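Carboxypeptidase Y inhibitor (Saccharomyces cerevisiae, PDB 1WPX) inhibits carboxypeptidase Y specifically and potently, as a member of the phosphatidylethanolamine-binding protein family. Local coordinates at residues T29-S34 / L207-S212; Q65-K70 / F134-F139; D87-L92 / Y169-G174; E115-L120 / V175-F180. All coordinates share one frame; numbering follows the deposited sequence.

Interaction 1 of 4, residues T29-S34 / L207-S212; sequences TSFQPS and LQLVAS
One nearly straight backbone bond ties the loop 29-34 to strand 208-212: S34 N donates to V210 O at 3.1 Å, in the carbonyl plane, with an N-H...O angle of 171°. The receiving carbonyl belongs to a classic beta bulge, in which V210 and A211 together face L168. Beside this bond the apolar contact rests on F31, whose CG stands anti to the backbone N (chi1 169°) and so sets the ring against L209. L209 arrives roughly at a right angle and lays its CD1 methyl over one face of that ring, 3.6 Å from the F31 centroid, in a CH-pi contact. The opposite face lies against the loop's own P33 N, so the ring is sandwiched between strand and loop, while its edge points at V210 O. An alanine at F31 would take away the ring under L209 CD1 and would probably weaken the hold of the loop on the strand. Farther along, S34 CB touches V210 CG1 at 4.0 Å. Helix 21-24 meets F31 through L22, helix 8-18 packs on P33 through I13 and Y16, and strand 162-170 pairs with the bulged strand through L168 and K170.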
loop_
_atom_site.group_PDB
_atom_site.type_symbol
_atom_site.label_atom_id
_atom_site.label_comp_id
_atom_site.label_asym_id
_atom_site.label_seq_id
_atom_site.Cartn_x
_atom_site.Cartn_y
_atom_site.Cartn_z
ATOM N N THR B 29 20.285 -11.168 14.312
ATOM C CA THR B 29 18.835 -11.090 14.413
ATOM C C THR B 29 18.337 -10.034 15.392
ATOM O O THR B 29 17.130 -9.863 15.565
ATOM C CB THR B 29 18.246 -12.439 14.825
ATOM O OG1 THR B 29 18.735 -12.791 16.124
ATOM C CG2 THR B 29 18.646 -13.516 13.834
ATOM N N SER B 30 19.257 -9.325 16.035
ATOM C CA SER B 30 18.868 -8.288 16.985
ATOM C C SER B 30 19.062 -6.911 16.352
ATOM O O SER B 30 18.720 -5.884 16.945
ATOM C CB SER B 30 19.709 -8.388 18.261
ATOM O OG SER B 30 21.050 -7.985 18.020
ATOM N N PHE B 31 19.612 -6.899 15.144
ATOM C CA PHE B 31 19.857 -5.651 14.434
ATOM C C PHE B 31 18.661 -4.692 14.441
ATOM O O PHE B 31 17.520 -5.084 14.174
ATOM C CB PHE B 31 20.273 -5.943 12.989
ATOM C CG PHE B 31 20.294 -4.728 12.110
ATOM C CD1 PHE B 31 19.444 -4.637 11.013
ATOM C CD2 PHE B 31 21.156 -3.667 12.383
ATOM C CE1 PHE B 31 19.451 -3.507 10.201
ATOM C CE2 PHE B 31 21.175 -2.530 11.579
ATOM C CZ PHE B 31 20.322 -2.449 10.486
ATOM N N GLN B 32 18.947 -3.432 14.758
ATOM C CA GLN B 32 17.944 -2.377 14.797
ATOM C C GLN B 32 18.416 -1.269 13.874
ATOM O O GLN B 32 19.503 -0.732 14.054
ATOM C CB GLN B 32 17.810 -1.803 16.211
ATOM C CG GLN B 32 17.185 -2.736 17.231
ATOM C CD GLN B 32 15.712 -2.976 16.971
ATOM O OE1 GLN B 32 15.333 -3.459 15.902
ATOM N NE2 GLN B 32 14.872 -2.639 17.946
ATOM N N PRO B 33 17.613 -0.921 12.862
ATOM C CA PRO B 33 18.004 0.147 11.934
ATOM C C PRO B 33 17.956 1.503 12.641
ATOM O O PRO B 33 17.068 1.745 13.457
ATOM C CB PRO B 33 16.954 0.050 10.825
ATOM C CG PRO B 33 16.489 -1.380 10.903
ATOM C CD PRO B 33 16.413 -1.623 12.381
ATOM N N SER B 34 18.907 2.379 12.331
ATOM C CA SER B 34 18.944 3.703 12.942
ATOM C C SER B 34 18.274 4.708 12.035
ATOM O O SER B 34 17.926 5.808 12.456
ATOM C CB SER B 34 20.381 4.135 13.208
ATOM O OG SER B 34 20.955 3.334 14.219
ATOM N N LEU B 207 33.176 -2.115 11.463
ATOM C CA LEU B 207 32.181 -1.220 10.875
ATOM C C LEU B 207 30.848 -1.390 11.595
ATOM O O LEU B 207 30.507 -2.483 12.030
ATOM C CB LEU B 207 32.009 -1.506 9.382
ATOM C CG LEU B 207 33.278 -1.469 8.526
ATOM C CD1 LEU B 207 32.882 -1.398 7.064
ATOM C CD2 LEU B 207 34.134 -0.270 8.894
ATOM N N GLN B 208 30.101 -0.303 11.727
ATOM C CA GLN B 208 28.814 -0.343 12.409
ATOM C C GLN B 208 27.667 -0.235 11.405
ATOM O O GLN B 208 27.497 0.802 10.769
ATOM C CB GLN B 208 28.727 0.814 13.406
ATOM C CG GLN B 208 27.659 0.650 14.481
ATOM C CD GLN B 208 27.374 1.949 15.222
ATOM O OE1 GLN B 208 28.289 2.683 15.594
ATOM N NE2 GLN B 208 26.096 2.232 15.442
ATOM N N LEU B 209 26.887 -1.305 11.266
ATOM C CA LEU B 209 25.745 -1.325 10.347
ATOM C C LEU B 209 24.715 -0.291 10.793
ATOM O O LEU B 209 24.320 -0.273 11.954
ATOM C CB LEU B 209 25.080 -2.701 10.351
ATOM C CG LEU B 209 24.522 -3.255 9.034
ATOM C CD1 LEU B 209 23.329 -4.159 9.336
ATOM C CD2 LEU B 209 24.108 -2.131 8.110
ATOM N N VAL B 210 24.271 0.560 9.876
ATOM C CA VAL B 210 23.289 1.582 10.218
ATOM C C VAL B 210 21.964 1.429 9.475
ATOM O O VAL B 210 20.909 1.738 10.024
ATOM C CB VAL B 210 23.859 3.009 9.966
ATOM C CG1 VAL B 210 22.751 4.051 10.042
ATOM C CG2 VAL B 210 24.909 3.328 11.012
ATOM N N ALA B 211 22.013 0.951 8.233
ATOM C CA ALA B 211 20.794 0.786 7.446
ATOM C C ALA B 211 20.948 -0.216 6.311
ATOM O O ALA B 211 22.062 -0.620 5.969
ATOM C CB ALA B 211 20.356 2.130 6.884
ATOM N N SER B 212 19.814 -0.607 5.730
ATOM C CA SER B 212 19.797 -1.564 4.626
ATOM C C SER B 212 18.491 -1.574 3.821
ATOM O O SER B 212 17.408 -1.400 4.368
ATOM C CB SER B 212 20.058 -2.970 5.158
ATOM O OG SER B 212 20.000 -3.919 4.108
#

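Interaction 2 of 4, residues Q65-K70 / F134-F139; sequences QFTFNK and FFASEF
Four backbone hydrogen bonds lace strand 65-69 to strand 134-139, and the two faces of the resulting ribbon differ in character. The face of F66, F68, F135 and S137 is packed with aromatic rings against the sheet interior. F135 takes the crowded first torsion, its CG between the backbone N and the carbonyl carbon (chi1 69°), which swings the ring back across the neighbouring strand. There it covers F68 CB, which sits over its face 3.7 Å from the F135 centroid. The F68 and F135 rings lie nearly parallel, planes 26° apart, but are slid so far that they barely overlap. Beyond them F139 reaches F66 with CZ 4.0 Å from F66 CB, and L168 of strand 162-170 packs against both of these residues. S137 OG turns to its own strand, bonding E138 O at 2.8 Å, and is also hydrogen-bonded to the backbone N of N122.

The pairing is regular antiparallel sheet: F66 with S137 and F68 with F135 are hydrogen-bonded pairs, F66 N reaching S137 O at 2.7 Å with an N-H...O angle of 177°, while T67 with A136 and N69 with F134 are non-hydrogen-bonded pairs.

The face of Q65, T67, N69, F134 and A136 holds a thinner mix of polar and apolar contacts. T67 OG1 lies 3.4 Å from A136 CB, and T67 CG2 approaches F134 CE1 at 3.7 Å. N69 OD1 meets the edge of the F134 ring. This face is covered by another protein chain of the complex, presumably the target peptidase: its backbone bonds Q65 NE2, and one of its aromatic rings stands edge-to-face with F134.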
loop_
_atom_site.group_PDB
_atom_site.type_symbol
_atom_site.label_atom_id
_atom_site.label_comp_id
_atom_site.label_asym_id
_atom_site.label_seq_id
_atom_site.Cartn_x
_atom_site.Cartn_y
_atom_site.Cartn_z
ATOM N N GLN B 65 20.154 7.955 -0.365
ATOM C CA GLN B 65 19.710 8.978 0.570
ATOM C C GLN B 65 19.562 8.297 1.910
ATOM O O GLN B 65 19.099 7.162 1.979
ATOM C CB GLN B 65 18.360 9.584 0.177
ATOM C CG GLN B 65 17.851 10.592 1.218
ATOM C CD GLN B 65 16.428 11.056 0.969
ATOM O OE1 GLN B 65 15.503 10.248 0.913
ATOM N NE2 GLN B 65 16.244 12.363 0.830
ATOM N N PHE B 66 19.960 8.986 2.972
ATOM C CA PHE B 66 19.859 8.433 4.315
ATOM C C PHE B 66 18.943 9.307 5.153
ATOM O O PHE B 66 19.123 10.514 5.235
ATOM C CB PHE B 66 21.238 8.354 4.965
ATOM C CG PHE B 66 21.216 7.847 6.382
ATOM C CD1 PHE B 66 20.665 6.608 6.687
ATOM C CD2 PHE B 66 21.761 8.606 7.413
ATOM C CE1 PHE B 66 20.654 6.131 7.997
ATOM C CE2 PHE B 66 21.755 8.137 8.729
ATOM C CZ PHE B 66 21.200 6.897 9.019
ATOM N N THR B 67 17.932 8.693 5.747
ATOM C CA THR B 67 17.016 9.432 6.590
ATOM C C THR B 67 17.231 8.946 8.006
ATOM O O THR B 67 17.026 7.773 8.315
ATOM C CB THR B 67 15.544 9.204 6.184
ATOM O OG1 THR B 67 15.273 9.906 4.969
ATOM C CG2 THR B 67 14.606 9.711 7.259
ATOM N N PHE B 68 17.686 9.849 8.860
ATOM C CA PHE B 68 17.903 9.494 10.246
ATOM C C PHE B 68 16.704 9.969 11.045
ATOM O O PHE B 68 16.186 11.069 10.826
ATOM C CB PHE B 68 19.190 10.132 10.781
ATOM C CG PHE B 68 19.333 10.039 12.272
ATOM C CD1 PHE B 68 18.927 11.090 13.091
ATOM C CD2 PHE B 68 19.841 8.884 12.866
ATOM C CE1 PHE B 68 19.025 10.994 14.481
ATOM C CE2 PHE B 68 19.944 8.776 14.259
ATOM C CZ PHE B 68 19.535 9.832 15.066
ATOM N N ASN B 69 16.252 9.120 11.958
ATOM C CA ASN B 69 15.117 9.446 12.805
ATOM C C ASN B 69 15.422 9.006 14.225
ATOM O O ASN B 69 15.330 7.817 14.541
ATOM C CB ASN B 69 13.860 8.735 12.307
ATOM C CG ASN B 69 12.651 9.033 13.164
ATOM O OD1 ASN B 69 12.301 10.196 13.372
ATOM N ND2 ASN B 69 12.003 7.985 13.667
ATOM N N LYS B 70 15.809 9.957 15.071
ATOM C CA LYS B 70 16.115 9.641 16.461
ATOM C C LYS B 70 14.823 9.204 17.127
ATOM O O LYS B 70 14.087 10.021 17.683
ATOM C CB LYS B 70 16.684 10.863 17.183
ATOM C CG LYS B 70 16.822 10.682 18.688
ATOM C CD LYS B 70 17.452 11.906 19.329
ATOM C CE LYS B 70 17.234 11.916 20.830
ATOM N NZ LYS B 70 15.781 12.025 21.156
ATOM N N PHE B 134 16.012 14.475 13.428
ATOM C CA PHE B 134 15.510 13.963 12.166
ATOM C C PHE B 134 16.135 14.709 11.001
ATOM O O PHE B 134 16.308 15.925 11.059
ATOM C CB PHE B 134 13.987 14.122 12.087
ATOM C CG PHE B 134 13.420 13.826 10.722
ATOM C CD1 PHE B 134 13.069 12.526 10.365
ATOM C CD2 PHE B 134 13.306 14.839 9.770
ATOM C CE1 PHE B 134 12.615 12.237 9.078
ATOM C CE2 PHE B 134 12.857 14.562 8.486
ATOM C CZ PHE B 134 12.511 13.257 8.136
ATOM N N PHE B 135 16.467 13.977 9.943
ATOM C CA PHE B 135 17.029 14.582 8.744
ATOM C C PHE B 135 17.201 13.570 7.630
ATOM O O PHE B 135 17.467 12.391 7.871
ATOM C CB PHE B 135 18.374 15.264 9.040
ATOM C CG PHE B 135 19.497 14.313 9.362
ATOM C CD1 PHE B 135 20.100 13.558 8.364
ATOM C CD2 PHE B 135 19.955 14.180 10.669
ATOM C CE1 PHE B 135 21.142 12.685 8.660
ATOM C CE2 PHE B 135 20.995 13.313 10.978
ATOM C CZ PHE B 135 21.592 12.563 9.971
ATOM N N ALA B 136 17.030 14.045 6.406
ATOM C CA ALA B 136 17.187 13.219 5.230
ATOM C C ALA B 136 18.318 13.870 4.459
ATOM O O ALA B 136 18.284 15.070 4.208
ATOM C CB ALA B 136 15.916 13.227 4.404
ATOM N N SER B 137 19.324 13.087 4.092
ATOM C CA SER B 137 20.451 13.628 3.360
ATOM C C SER B 137 21.064 12.661 2.369
ATOM O O SER B 137 21.042 11.448 2.558
ATOM C CB SER B 137 21.537 14.088 4.338
ATOM O OG SER B 137 22.717 14.466 3.642
ATOM N N GLU B 138 21.617 13.221 1.302
ATOM C CA GLU B 138 22.287 12.432 0.288
ATOM C C GLU B 138 23.759 12.447 0.672
ATOM O O GLU B 138 24.147 13.119 1.628
ATOM C CB GLU B 138 22.090 13.058 -1.085
ATOM C CG GLU B 138 20.635 13.157 -1.478
ATOM C CD GLU B 138 20.455 13.592 -2.911
ATOM O OE1 GLU B 138 20.945 14.691 -3.259
ATOM O OE2 GLU B 138 19.826 12.830 -3.684
ATOM N N PHE B 139 24.581 11.715 -0.062
ATOM C CA PHE B 139 25.991 11.671 0.264
ATOM C C PHE B 139 26.830 12.587 -0.603
ATOM O O PHE B 139 26.446 12.934 -1.722
ATOM C CB PHE B 139 26.500 10.239 0.140
ATOM C CG PHE B 139 25.847 9.298 1.091
ATOM C CD1 PHE B 139 26.220 9.277 2.428
ATOM C CD2 PHE B 139 24.815 8.469 0.667
ATOM C CE1 PHE B 139 25.572 8.445 3.335
ATOM C CE2 PHE B 139 24.158 7.635 1.566
ATOM C CZ PHE B 139 24.538 7.624 2.905
#

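Interaction 3 of 4, residues D87-L92 / Y169-G174; sequences DDLFTL and YKQPKG
Backbone hydrogen bonds come first. T91 and Y169 form an antiparallel hydrogen-bonded pair: T91 N reaches Y169 O and Y169 N reaches T91 O, each at 2.8 Å and each in the carbonyl plane. A third rung follows two residues on, where Q171 N points to L89 O at 2.8 Å, nearly along the C=O axis. Between the two lies the non-hydrogen-bonded pair of F90 and K170.

The one hydrogen bond between uncharged side chains runs from T91 OG1 to Q171 OE1 at 2.9 Å, landing on an in-plane lone pair. Q171 reaches it with an extended chain, crossing the threonine at about a right angle. The same OE1 also accepts from the backbone N of D117, so two donors grip it and fix the amide, whose NE2 then lies beside L89 CB.

Two charged pairs lie toward the end where the chains leave the sheet. K173, fully extended, brings NZ onto D87 OD2 at 2.9 Å, meeting it from above the carboxylate plane; D87 itself is poorly ordered. K170, extended too, approaches D88 OD1 in a long salt bridge of 3.6 Å, while D88 OD2 is held by the backbone N of Q85.

Apolar contact is modest: F90 CD2 lies 3.9 Å from K170 CA, and F90 CE2 touches K170 CB. Y169 carries its ring away from T91, toward V198 and A202 of helix 198-203.

Such pairing of strands 90-96 and 162-170 belongs to the antiparallel beta-sheet core of the phosphatidylethanolamine-binding protein fold, here with an exposed D87-K173 salt bridge beyond the strand ends.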
loop_
_atom_site.group_PDB
_atom_site.type_symbol
_atom_site.label_atom_id
_atom_site.label_comp_id
_atom_site.label_asym_id
_atom_site.label_seq_id
_atom_site.Cartn_x
_atom_site.Cartn_y
_atom_site.Cartn_z
ATOM N N ASP B 87 32.197 14.273 11.911
ATOM C CA ASP B 87 33.378 13.516 11.507
ATOM C C ASP B 87 32.971 12.262 10.737
ATOM O O ASP B 87 33.701 11.793 9.869
ATOM C CB ASP B 87 34.178 13.096 12.742
ATOM C CG ASP B 87 34.415 14.241 13.698
ATOM O OD1 ASP B 87 35.222 15.141 13.369
ATOM O OD2 ASP B 87 33.782 14.243 14.778
ATOM N N ASP B 88 31.800 11.730 11.069
ATOM C CA ASP B 88 31.281 10.517 10.459
ATOM C C ASP B 88 31.589 10.273 8.990
ATOM O O ASP B 88 31.359 11.121 8.135
ATOM C CB ASP B 88 29.767 10.432 10.655
ATOM C CG ASP B 88 29.377 10.090 12.079
ATOM O OD1 ASP B 88 30.265 9.682 12.865
ATOM O OD2 ASP B 88 28.172 10.218 12.404
ATOM N N LEU B 89 32.116 9.088 8.719
ATOM C CA LEU B 89 32.427 8.654 7.372
ATOM C C LEU B 89 31.671 7.341 7.190
ATOM O O LEU B 89 31.627 6.511 8.097
ATOM C CB LEU B 89 33.929 8.435 7.212
ATOM C CG LEU B 89 34.800 9.694 7.200
ATOM C CD1 LEU B 89 36.260 9.295 7.038
ATOM C CD2 LEU B 89 34.375 10.608 6.059
ATOM N N PHE B 90 31.056 7.152 6.029
ATOM C CA PHE B 90 30.295 5.931 5.801
ATOM C C PHE B 90 30.796 5.044 4.671
ATOM O O PHE B 90 31.561 5.476 3.802
ATOM C CB PHE B 90 28.824 6.269 5.544
ATOM C CG PHE B 90 28.183 7.059 6.643
ATOM C CD1 PHE B 90 28.334 8.441 6.700
ATOM C CD2 PHE B 90 27.447 6.419 7.635
ATOM C CE1 PHE B 90 27.762 9.178 7.729
ATOM C CE2 PHE B 90 26.868 7.142 8.674
ATOM C CZ PHE B 90 27.026 8.526 8.722
ATOM N N THR B 91 30.357 3.791 4.710
ATOM C CA THR B 91 30.692 2.809 3.694
ATOM C C THR B 91 29.393 2.216 3.163
ATOM O O THR B 91 28.532 1.770 3.924
ATOM C CB THR B 91 31.583 1.682 4.256
ATOM O OG1 THR B 91 32.940 2.136 4.304
ATOM C CG2 THR B 91 31.492 0.433 3.378
ATOM N N LEU B 92 29.268 2.225 1.844
ATOM C CA LEU B 92 28.089 1.711 1.164
ATOM C C LEU B 92 28.461 0.424 0.435
ATOM O O LEU B 92 29.342 0.417 -0.428
ATOM C CB LEU B 92 27.588 2.765 0.176
ATOM C CG LEU B 92 26.106 2.821 -0.179
ATOM C CD1 LEU B 92 25.231 2.515 1.032
ATOM C CD2 LEU B 92 25.818 4.213 -0.701
ATOM N N TYR B 169 27.259 1.386 6.342
ATOM C CA TYR B 169 28.035 1.243 7.571
ATOM C C TYR B 169 28.694 2.545 8.001
ATOM O O TYR B 169 29.077 3.366 7.168
ATOM C CB TYR B 169 29.140 0.201 7.402
ATOM C CG TYR B 169 28.672 -1.224 7.274
ATOM C CD1 TYR B 169 28.355 -1.765 6.029
ATOM C CD2 TYR B 169 28.567 -2.043 8.401
ATOM C CE1 TYR B 169 27.947 -3.092 5.906
ATOM C CE2 TYR B 169 28.156 -3.367 8.295
ATOM C CZ TYR B 169 27.850 -3.891 7.042
ATOM O OH TYR B 169 27.465 -5.211 6.929
ATOM N N LYS B 170 28.821 2.731 9.310
ATOM C CA LYS B 170 29.494 3.908 9.843
ATOM C C LYS B 170 30.910 3.439 10.149
ATOM O O LYS B 170 31.089 2.417 10.807
ATOM C CB LYS B 170 28.838 4.385 11.134
ATOM C CG LYS B 170 29.596 5.528 11.776
ATOM C CD LYS B 170 29.197 5.731 13.223
ATOM C CE LYS B 170 30.093 6.772 13.882
ATOM N NZ LYS B 170 29.706 7.048 15.300
ATOM N N GLN B 171 31.911 4.165 9.663
ATOM C CA GLN B 171 33.304 3.791 9.901
ATOM C C GLN B 171 33.755 4.309 11.261
ATOM O O GLN B 171 33.218 5.297 11.753
ATOM C CB GLN B 171 34.200 4.376 8.805
ATOM C CG GLN B 171 33.796 3.952 7.403
ATOM C CD GLN B 171 34.597 4.642 6.309
ATOM O OE1 GLN B 171 34.285 4.514 5.123
ATOM N NE2 GLN B 171 35.636 5.370 6.701
ATOM N N PRO B 172 34.740 3.641 11.891
ATOM C CA PRO B 172 35.241 4.078 13.203
ATOM C C PRO B 172 35.855 5.463 13.008
ATOM O O PRO B 172 36.484 5.723 11.976
ATOM C CB PRO B 172 36.313 3.037 13.540
ATOM C CG PRO B 172 35.978 1.858 12.679
ATOM C CD PRO B 172 35.509 2.485 11.398
ATOM N N LYS B 173 35.696 6.349 13.986
ATOM C CA LYS B 173 36.235 7.695 13.844
ATOM C C LYS B 173 37.737 7.761 13.534
ATOM O O LYS B 173 38.559 7.068 14.147
ATOM C CB LYS B 173 35.942 8.524 15.094
ATOM C CG LYS B 173 36.413 9.970 14.977
ATOM C CD LYS B 173 35.857 10.832 16.092
ATOM C CE LYS B 173 36.127 12.314 15.845
ATOM N NZ LYS B 173 35.455 13.171 16.871
ATOM N N GLY B 174 38.078 8.608 12.569
ATOM C CA GLY B 174 39.461 8.794 12.191
ATOM C C GLY B 174 40.089 7.754 11.283
ATOM O O GLY B 174 41.175 7.987 10.754
#

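Interaction 4 of 4, residues E115-L120 / V175-F180; sequences ECDLKL and VDSSKF
D117 links strand 110-120 to the loop 175-180 through both oxygens of its carboxylate. From CB, CG departs anti to the carbonyl carbon and beside the backbone N (chi1 -44°), which directs the group at the start of the 3-10 segment 177-179. CG lies 3.5 Å from S177 OG. At the tip, OD1 accepts from S177 N at 2.9 Å and also rests against D176 CA. OD2 accepts from S177 OG at 2.6 Å. Each oxygen uses its syn lone pair, so one serine grips the carboxylate with two bonds, backbone amide to one oxygen and hydroxyl to the other, and holds its rotation. An alanine at D117 would remove both acceptors and would probably leave the loop less firmly fixed to the strand.

The chain turns a corner at this residue: D117 has a positive phi, 57°, and together with L118 faces F90 in a G1 beta bulge. Its own backbone N is taken by Q171 OE1. On the loop side, D176 forms an Asx turn, its OD1 accepting from S178 N as well as from S178 OG, while K179 NZ makes a salt bridge to D176 OD2 at 3.0 Å. That lysine probably offsets part of the negative charge of D117 and D176, whose carboxylates lie near each other without touching.

C116, one residue before the corner, adds the apolar part. Its CB packs on S177 CB, and SG comes to the edge of the F180 ring, 5.4 Å from the centroid. T91 touches both C116 and F180, and N145 of strand 145-148 packs on S177.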
loop_
_atom_site.group_PDB
_atom_site.type_symbol
_atom_site.label_atom_id
_atom_site.label_comp_id
_atom_site.label_asym_id
_atom_site.label_seq_id
_atom_site.Cartn_x
_atom_site.Cartn_y
_atom_site.Cartn_z
ATOM N N GLU B 115 31.848 1.411 -1.557
ATOM C CA GLU B 115 32.302 2.797 -1.556
ATOM C C GLU B 115 32.598 3.212 -0.121
ATOM O O GLU B 115 31.781 2.981 0.775
ATOM C CB GLU B 115 31.216 3.703 -2.111
ATOM C CG GLU B 115 31.523 4.300 -3.447
ATOM C CD GLU B 115 30.542 5.389 -3.788
ATOM O OE1 GLU B 115 29.340 5.074 -3.928
ATOM O OE2 GLU B 115 30.971 6.558 -3.901
ATOM N N CYS B 116 33.750 3.839 0.099
ATOM C CA CYS B 116 34.117 4.249 1.447
ATOM C C CYS B 116 34.449 5.725 1.574
ATOM O O CYS B 116 34.562 6.445 0.576
ATOM C CB CYS B 116 35.306 3.428 1.939
ATOM S SG CYS B 116 35.102 1.650 1.743
ATOM N N ASP B 117 34.605 6.159 2.823
ATOM C CA ASP B 117 34.931 7.539 3.142
ATOM C C ASP B 117 33.890 8.487 2.552
ATOM O O ASP B 117 34.230 9.497 1.935
ATOM C CB ASP B 117 36.320 7.888 2.611
ATOM C CG ASP B 117 37.338 6.794 2.876
ATOM O OD1 ASP B 117 37.453 6.342 4.038
ATOM O OD2 ASP B 117 38.027 6.385 1.913
ATOM N N LEU B 118 32.621 8.137 2.748
ATOM C CA LEU B 118 31.494 8.928 2.272
ATOM C C LEU B 118 31.016 9.800 3.417
ATOM O O LEU B 118 30.925 9.332 4.549
ATOM C CB LEU B 118 30.339 8.016 1.858
ATOM C CG LEU B 118 30.362 7.285 0.520
ATOM C CD1 LEU B 118 29.414 6.096 0.570
ATOM C CD2 LEU B 118 29.968 8.252 -0.587
ATOM N N LYS B 119 30.710 11.060 3.138
ATOM C CA LYS B 119 30.209 11.929 4.190
ATOM C C LYS B 119 28.855 12.501 3.781
ATOM O O LYS B 119 28.560 12.659 2.593
ATOM C CB LYS B 119 31.208 13.052 4.503
ATOM C CG LYS B 119 31.495 13.992 3.359
ATOM C CD LYS B 119 32.335 15.178 3.821
ATOM C CE LYS B 119 32.824 16.035 2.639
ATOM N NZ LYS B 119 33.827 15.344 1.747
ATOM N N LEU B 120 28.024 12.790 4.772
ATOM C CA LEU B 120 26.699 13.328 4.523
ATOM C C LEU B 120 26.703 14.819 4.193
ATOM O O LEU B 120 27.429 15.595 4.812
ATOM C CB LEU B 120 25.817 13.082 5.748
ATOM C CG LEU B 120 25.372 11.638 5.988
ATOM C CD1 LEU B 120 24.962 11.423 7.442
ATOM C CD2 LEU B 120 24.225 11.326 5.038
ATOM N N VAL B 175 39.449 6.610 11.086
ATOM C CA VAL B 175 40.066 5.615 10.221
ATOM C C VAL B 175 39.440 5.562 8.832
ATOM O O VAL B 175 38.259 5.272 8.675
ATOM C CB VAL B 175 40.077 4.215 10.908
ATOM C CG1 VAL B 175 39.341 4.286 12.221
ATOM C CG2 VAL B 175 39.496 3.159 9.999
ATOM N N ASP B 176 40.257 5.874 7.830
ATOM C CA ASP B 176 39.842 5.882 6.435
ATOM C C ASP B 176 39.892 4.469 5.838
ATOM O O ASP B 176 40.406 3.538 6.461
ATOM C CB ASP B 176 40.760 6.806 5.644
ATOM C CG ASP B 176 42.194 6.317 5.638
ATOM O OD1 ASP B 176 42.712 6.008 4.542
ATOM O OD2 ASP B 176 42.795 6.232 6.734
ATOM N N SER B 177 39.381 4.318 4.619
ATOM C CA SER B 177 39.338 3.006 3.974
ATOM C C SER B 177 40.680 2.361 3.628
ATOM O O SER B 177 40.740 1.150 3.402
ATOM C CB SER B 177 38.456 3.062 2.718
ATOM O OG SER B 177 38.955 3.963 1.746
ATOM N N SER B 178 41.752 3.147 3.591
ATOM C CA SER B 178 43.063 2.591 3.270
ATOM C C SER B 178 43.509 1.580 4.327
ATOM O O SER B 178 44.500 0.880 4.145
ATOM C CB SER B 178 44.113 3.702 3.163
ATOM O OG SER B 178 44.470 4.207 4.442
ATOM N N LYS B 179 42.770 1.500 5.429
ATOM C CA LYS B 179 43.111 0.583 6.511
ATOM C C LYS B 179 42.204 -0.639 6.624
ATOM O O LYS B 179 42.386 -1.479 7.507
ATOM C CB LYS B 179 43.136 1.350 7.833
ATOM C CG LYS B 179 44.245 2.382 7.855
ATOM C CD LYS B 179 44.110 3.361 8.989
ATOM C CE LYS B 179 45.278 4.331 8.988
ATOM N NZ LYS B 179 45.342 5.114 7.730
ATOM N N PHE B 180 41.231 -0.749 5.727
ATOM C CA PHE B 180 40.336 -1.895 5.759
ATOM C C PHE B 180 40.973 -3.069 5.034
ATOM O O PHE B 180 41.734 -2.879 4.089
ATOM C CB PHE B 180 38.994 -1.551 5.105
ATOM C CG PHE B 180 38.240 -0.463 5.811
ATOM C CD1 PHE B 180 38.419 -0.248 7.174
ATOM C CD2 PHE B 180 37.332 0.334 5.120
ATOM C CE1 PHE B 180 37.708 0.743 7.840
ATOM C CE2 PHE B 180 36.612 1.331 5.780
ATOM C CZ PHE B 180 36.802 1.535 7.145
#

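Overall arrangement
All four interactions reach one antiparallel sheet, but at different depths. Interaction 1 is the most central and buried, mainly aromatic-aliphatic with a single backbone bond, and its V210 CG1 packs on F66 CZ of interaction 2. Interaction 2 is true strand pairing, one face toward the core and the other toward the partner protein. Interactions 3 and 4, whose centres lie 6 Å apart, are joined because strand 90-96 of interaction 3 lies next to strand 110-120 of interaction 4, F90 and L92 bonding to L118 and E115. Interaction 3 runs from buried pairing to one exposed salt bridge, D87 with K173, whereas interaction 4 buries a carboxylate-serine grip. Strand pairing also joins interactions 1 and 3, through Q208 and K170.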